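Local structure of geranylgeranyl pyrophosphate synthase (3LK5) at residues Ile239-His244 against Asp349-Pro354; Gly246-Ile251 against Leu345-Asp350. The protein is a putative geranylgeranyl pyrophosphate synthase that probably joins isoprenoid diphosphates by magnesium-dependent prenyl transfer. All coordinates share one frame; numbering follows the deposited sequence.

Contacts 1 and 2 set two neighbouring parts of helix 236-263 against the end of helix 329-347 and the loop that follows it. Their centres lie about 8 Å apart, and they share Asp349 and Asp350. Contact 1 is the more buried of the two. It is wholly apolar and pairs the early turns of helix 236-263 with the loop. Contact 2 lies further along helix 236-263 but earlier in the second partner, on the last turn of helix 329-347 itself. It is partly buried. It combines loose aliphatic packing with a carboxylate, a histidine and a bridging water. Both are far from the annotated magnesium-binding aspartates and belong to the helical scaffold.

Contact 1: Ile239-His244 against Asp349-Pro354; sequences IDALLH and DDVDIP
Ala241 meets Val351, and Leu242 meets Ile353, with no ring or other flat group between them. The imidazole of segment 239-244, that of His244, stacks with the ring of His347 beside the contact and does not touch Asp349-Pro354.

The contact itself is made of methyl groups. Ala241 CB points at the loop and approaches Val351 CG1 to 3.6 Å. A single methyl of the valine does the touching. Val351 CG1 stands between its own backbone N and carbonyl carbon (chi1 60°), and this rotation puts it over the alanine. CG2 is turned away, 5.5 Å from Ala241 CB. The small alanine lets the loop come close: the CA atoms of Ala241 and Asp350 are 6.5 Å apart.

The pair Leu242-Ile353 is looser. Ile353 extends its CD1 toward the helix, with chi2 near 163°. It meets Leu242 CD2 end to end at 4.4 Å. Within the loop, Val351 CG1 lies 4.0 Å from Ile353 CD1, so the two side chains form one apolar edge. Leu238, one turn before Leu242, also touches both Val351 and Ile353. Ala229 of helix 205-231 packs on Leu242.

The contact joins an early turn of helix 236-263 to the connection between helices 329-347 and 355-369, in the all-helical fold of this prenyl synthase family. Only van der Waals and hydrophobic forces act directly between the two segments. With apolar groups alone in touch, the fit probably depends on shape and on the largely buried methyl groups.

Contact 2: Gly246-Ile251 against Leu345-Asp350; sequences GHDIGI and LAHLDD
Asp248 and His347 form the polar half of this contact, and Ile249 and Leu345 the apolar half.

The polar half works through water. Asp248 OD2 lies at the edge of the His347 ring, near its plane, and is 3.6 Å from His347 CD2. The side chains cross at about a right angle, and the carboxylate and ring planes are 57° apart. The link is made by a water that donates to Asp248 OD2 at 2.7 Å. The same water lies in the ring plane at 2.7 Å from His347 NE2.

Other hydrogen bonds hold the carboxylate. OD2 also bonds to Ser343 OG, one turn before His347 on the facing helix. Asp248 OD1 accepts from His247 ND1 at 2.8 Å, on its anti side and 22° out of the carboxylate plane. The acceptor lies in the plane of the His247 ring, and Ile251 CD1 rests on one face of that ring.

The apolar half is looser. Ile249 points its CD1 at the backbone of the other helix, 4.2 Å from Leu345 N. Leu345 CG is 4.8 Å from the same methyl. Ala365 of helix 355-369 touches both side chains, so three helices meet here.

The contact thus pairs helix 236-263 with the last turns of helix 329-347 within the helical bundle. Each carboxylate oxygen of the buried Asp248 is hydrogen-bonded, and OD2 has two partners. These bonds fix the rotation of the group and probably help it to stay ionised. The water joins two polar side chains that have no direct hydrogen bond to each other.

Contact 1: Ile239-His244 against Asp349-Pro354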
loop_
_atom_site.group_PDB
_atom_site.type_symbol
_atom_site.label_atom_id
_atom_site.label_comp_id
_atom_site.label_asym_id
_atom_site.label_seq_id
_atom_site.Cartn_x
_atom_site.Cartn_y
_atom_site.Cartn_z
ATOM N N ILE A 239 -5.715 -2.671 -28.055
ATOM C CA ILE A 239 -6.014 -2.461 -26.639
ATOM C C ILE A 239 -7.541 -2.426 -26.403
ATOM O O ILE A 239 -8.049 -2.949 -25.403
ATOM C CB ILE A 239 -5.328 -1.163 -26.120
ATOM C CG1 ILE A 239 -3.811 -1.406 -26.001
ATOM C CG2 ILE A 239 -5.903 -0.775 -24.755
ATOM C CD1 ILE A 239 -2.957 -0.148 -25.603
ATOM N N ASP A 240 -8.274 -1.790 -27.318
ATOM C CA ASP A 240 -9.734 -1.733 -27.161
ATOM C C ASP A 240 -10.373 -3.126 -27.166
ATOM O O ASP A 240 -11.249 -3.443 -26.322
ATOM C CB ASP A 240 -10.352 -0.851 -28.266
ATOM C CG ASP A 240 -11.689 -0.308 -27.861
ATOM O OD1 ASP A 240 -12.705 -0.756 -28.425
ATOM O OD2 ASP A 240 -11.732 0.536 -26.940
ATOM N N ALA A 241 -9.946 -3.963 -28.111
ATOM C CA ALA A 241 -10.467 -5.335 -28.192
ATOM C C ALA A 241 -10.161 -6.142 -26.943
ATOM O O ALA A 241 -11.038 -6.850 -26.432
ATOM C CB ALA A 241 -9.951 -6.038 -29.413
ATOM N N LEU A 242 -8.909 -6.031 -26.442
ATOM C CA LEU A 242 -8.506 -6.720 -25.212
ATOM C C LEU A 242 -9.270 -6.253 -23.966
ATOM O O LEU A 242 -9.654 -7.066 -23.081
ATOM C CB LEU A 242 -6.990 -6.528 -24.998
ATOM C CG LEU A 242 -6.113 -7.119 -26.107
ATOM C CD1 LEU A 242 -4.604 -6.854 -25.772
ATOM C CD2 LEU A 242 -6.378 -8.618 -26.334
ATOM N N LEU A 243 -9.495 -4.942 -23.880
ATOM C CA LEU A 243 -10.209 -4.376 -22.745
ATOM C C LEU A 243 -11.669 -4.828 -22.745
ATOM O O LEU A 243 -12.218 -5.074 -21.673
ATOM C CB LEU A 243 -10.132 -2.826 -22.716
ATOM C CG LEU A 243 -8.819 -2.227 -22.176
ATOM C CD1 LEU A 243 -8.778 -0.680 -22.477
ATOM C CD2 LEU A 243 -8.638 -2.511 -20.677
ATOM N N HIS A 244 -12.269 -4.943 -23.925
ATOM C CA HIS A 244 -13.657 -5.450 -24.014
ATOM C C HIS A 244 -13.721 -6.916 -23.632
ATOM O O HIS A 244 -14.586 -7.334 -22.871
ATOM C CB HIS A 244 -14.210 -5.273 -25.423
ATOM C CG HIS A 244 -14.709 -3.899 -25.725
ATOM N ND1 HIS A 244 -15.812 -3.356 -25.099
ATOM C CD2 HIS A 244 -14.329 -2.996 -26.664
ATOM C CE1 HIS A 244 -16.057 -2.154 -25.603
ATOM N NE2 HIS A 244 -15.179 -1.914 -26.562
ATOM N N ASP A 349 -12.042 -11.359 -32.255
ATOM C CA ASP A 349 -12.070 -11.455 -33.717
ATOM C C ASP A 349 -12.049 -10.087 -34.356
ATOM O O ASP A 349 -12.039 -9.977 -35.583
ATOM C CB ASP A 349 -13.339 -12.170 -34.194
ATOM C CG ASP A 349 -13.513 -13.536 -33.578
ATOM O OD1 ASP A 349 -12.504 -14.243 -33.402
ATOM O OD2 ASP A 349 -14.671 -13.901 -33.266
ATOM N N ASP A 350 -12.058 -9.050 -33.524
ATOM C CA ASP A 350 -12.209 -7.673 -34.012
ATOM C C ASP A 350 -10.898 -7.012 -34.432
ATOM O O ASP A 350 -10.909 -5.921 -34.981
ATOM C CB ASP A 350 -12.940 -6.812 -32.971
ATOM C CG ASP A 350 -14.440 -7.089 -32.947
ATOM O OD1 ASP A 350 -14.955 -7.772 -33.858
ATOM O OD2 ASP A 350 -15.114 -6.626 -32.021
ATOM N N VAL A 351 -9.778 -7.678 -34.159
ATOM C CA VAL A 351 -8.471 -7.153 -34.514
ATOM C C VAL A 351 -7.593 -8.358 -34.821
ATOM O O VAL A 351 -7.949 -9.487 -34.476
ATOM C CB VAL A 351 -7.878 -6.286 -33.345
ATOM C CG1 VAL A 351 -7.726 -7.120 -32.086
ATOM C CG2 VAL A 351 -6.546 -5.653 -33.743
ATOM N N ASP A 352 -6.460 -8.128 -35.474
ATOM C CA ASP A 352 -5.561 -9.218 -35.765
ATOM C C ASP A 352 -4.699 -9.544 -34.548
ATOM O O ASP A 352 -4.036 -8.666 -33.990
ATOM C CB ASP A 352 -4.691 -8.922 -36.995
ATOM C CG ASP A 352 -3.788 -10.097 -37.356
ATOM O OD1 ASP A 352 -4.291 -11.253 -37.406
ATOM O OD2 ASP A 352 -2.575 -9.872 -37.567
ATOM N N ILE A 353 -4.726 -10.812 -34.150
ATOM C CA ILE A 353 -3.931 -11.329 -33.016
ATOM C C ILE A 353 -3.264 -12.619 -33.515
ATOM O O ILE A 353 -3.914 -13.386 -34.225
ATOM C CB ILE A 353 -4.873 -11.636 -31.824
ATOM C CG1 ILE A 353 -5.312 -10.339 -31.156
ATOM C CG2 ILE A 353 -4.212 -12.543 -30.780
ATOM C CD1 ILE A 353 -6.524 -10.514 -30.272
ATOM N N PRO A 354 -1.978 -12.870 -33.162
ATOM C CA PRO A 354 -1.380 -14.127 -33.664
ATOM C C PRO A 354 -2.295 -15.298 -33.312
ATOM O O PRO A 354 -2.922 -15.286 -32.229
ATOM C CB PRO A 354 -0.056 -14.235 -32.894
ATOM C CG PRO A 354 0.278 -12.821 -32.500
ATOM C CD PRO A 354 -1.049 -12.118 -32.286
#

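Contact 2: Gly246-Ile251 against Leu345-Asp350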
loop_
_atom_site.group_PDB
_atom_site.type_symbol
_atom_site.label_atom_id
_atom_site.label_comp_id
_atom_site.label_asym_id
_atom_site.label_seq_id
_atom_site.Cartn_x
_atom_site.Cartn_y
_atom_site.Cartn_z
ATOM N N GLY A 246 -11.630 -8.366 -21.649
ATOM C CA GLY A 246 -11.361 -8.463 -20.214
ATOM C C GLY A 246 -12.599 -8.072 -19.405
ATOM O O GLY A 246 -12.833 -8.618 -18.316
ATOM N N HIS A 247 -13.339 -7.079 -19.887
ATOM C CA HIS A 247 -14.536 -6.616 -19.170
ATOM C C HIS A 247 -15.570 -7.773 -19.109
ATOM O O HIS A 247 -16.026 -8.149 -18.011
ATOM C CB HIS A 247 -15.153 -5.395 -19.874
ATOM C CG HIS A 247 -16.537 -5.035 -19.409
ATOM N ND1 HIS A 247 -17.685 -5.602 -19.940
ATOM C CD2 HIS A 247 -16.960 -4.116 -18.502
ATOM C CE1 HIS A 247 -18.750 -5.077 -19.350
ATOM N NE2 HIS A 247 -18.339 -4.173 -18.476
ATOM N N ASP A 248 -15.864 -8.347 -20.272
ATOM C CA ASP A 248 -16.869 -9.435 -20.376
ATOM C C ASP A 248 -16.437 -10.726 -19.683
ATOM O O ASP A 248 -17.163 -11.270 -18.851
ATOM C CB ASP A 248 -17.208 -9.716 -21.827
ATOM C CG ASP A 248 -17.951 -8.580 -22.487
ATOM O OD1 ASP A 248 -18.307 -7.578 -21.823
ATOM O OD2 ASP A 248 -18.186 -8.683 -23.691
ATOM N N ILE A 249 -15.235 -11.205 -19.996
ATOM C CA ILE A 249 -14.742 -12.409 -19.355
ATOM C C ILE A 249 -14.505 -12.198 -17.837
ATOM O O ILE A 249 -14.735 -13.106 -17.039
ATOM C CB ILE A 249 -13.463 -12.962 -20.095
ATOM C CG1 ILE A 249 -13.749 -13.181 -21.602
ATOM C CG2 ILE A 249 -12.956 -14.267 -19.403
ATOM C CD1 ILE A 249 -15.101 -14.028 -21.911
ATOM N N GLY A 250 -14.037 -11.011 -17.438
ATOM C CA GLY A 250 -13.781 -10.767 -16.008
ATOM C C GLY A 250 -15.061 -10.805 -15.175
ATOM O O GLY A 250 -15.064 -11.336 -14.032
ATOM N N ILE A 251 -16.132 -10.206 -15.713
ATOM C CA ILE A 251 -17.429 -10.259 -15.006
ATOM C C ILE A 251 -17.903 -11.731 -14.954
ATOM O O ILE A 251 -18.292 -12.218 -13.889
ATOM C CB ILE A 251 -18.507 -9.329 -15.642
ATOM C CG1 ILE A 251 -18.131 -7.841 -15.406
ATOM C CG2 ILE A 251 -19.940 -9.620 -15.050
ATOM C CD1 ILE A 251 -18.853 -6.911 -16.347
ATOM N N LEU A 345 -15.443 -13.446 -26.078
ATOM C CA LEU A 345 -14.679 -14.138 -27.114
ATOM C C LEU A 345 -14.766 -13.448 -28.470
ATOM O O LEU A 345 -13.758 -13.344 -29.188
ATOM C CB LEU A 345 -15.135 -15.586 -27.247
ATOM C CG LEU A 345 -14.869 -16.514 -26.068
ATOM C CD1 LEU A 345 -15.504 -17.855 -26.367
ATOM C CD2 LEU A 345 -13.367 -16.656 -25.866
ATOM N N ALA A 346 -15.967 -12.948 -28.797
ATOM C CA ALA A 346 -16.215 -12.284 -30.089
ATOM C C ALA A 346 -15.331 -11.067 -30.270
ATOM O O ALA A 346 -14.869 -10.787 -31.377
ATOM C CB ALA A 346 -17.704 -11.878 -30.237
ATOM N N HIS A 347 -15.084 -10.349 -29.170
ATOM C CA HIS A 347 -14.155 -9.222 -29.186
ATOM C C HIS A 347 -12.750 -9.535 -29.715
ATOM O O HIS A 347 -12.135 -8.680 -30.338
ATOM C CB HIS A 347 -14.104 -8.522 -27.821
ATOM C CG HIS A 347 -15.324 -7.717 -27.534
ATOM N ND1 HIS A 347 -15.620 -6.553 -28.214
ATOM C CD2 HIS A 347 -16.318 -7.890 -26.633
ATOM C CE1 HIS A 347 -16.750 -6.050 -27.751
ATOM N NE2 HIS A 347 -17.194 -6.839 -26.786
ATOM N N LEU A 348 -12.269 -10.751 -29.518
ATOM C CA LEU A 348 -10.968 -11.153 -30.066
ATOM C C LEU A 348 -10.892 -11.243 -31.598
ATOM O O LEU A 348 -9.797 -11.222 -32.164
ATOM C CB LEU A 348 -10.533 -12.498 -29.486
ATOM C CG LEU A 348 -10.415 -12.567 -27.977
ATOM C CD1 LEU A 348 -10.104 -14.025 -27.593
ATOM C CD2 LEU A 348 -9.329 -11.604 -27.496
ATOM N N ASP A 349 -12.042 -11.359 -32.255
ATOM C CA ASP A 349 -12.070 -11.455 -33.717
ATOM C C ASP A 349 -12.049 -10.087 -34.356
ATOM O O ASP A 349 -12.039 -9.977 -35.583
ATOM C CB ASP A 349 -13.339 -12.170 -34.194
ATOM C CG ASP A 349 -13.513 -13.536 -33.578
ATOM O OD1 ASP A 349 -12.504 -14.243 -33.402
ATOM O OD2 ASP A 349 -14.671 -13.901 -33.266
ATOM N N ASP A 350 -12.058 -9.050 -33.524
ATOM C CA ASP A 350 -12.209 -7.673 -34.012
ATOM C C ASP A 350 -10.898 -7.012 -34.432
ATOM O O ASP A 350 -10.909 -5.921 -34.981
ATOM C CB ASP A 350 -12.940 -6.812 -32.971
ATOM C CG ASP A 350 -14.440 -7.089 -32.947
ATOM O OD1 ASP A 350 -14.955 -7.772 -33.858
ATOM O OD2 ASP A 350 -15.114 -6.626 -32.021
HETATM O O HOH W 1 -19.347 -6.663 -25.140
#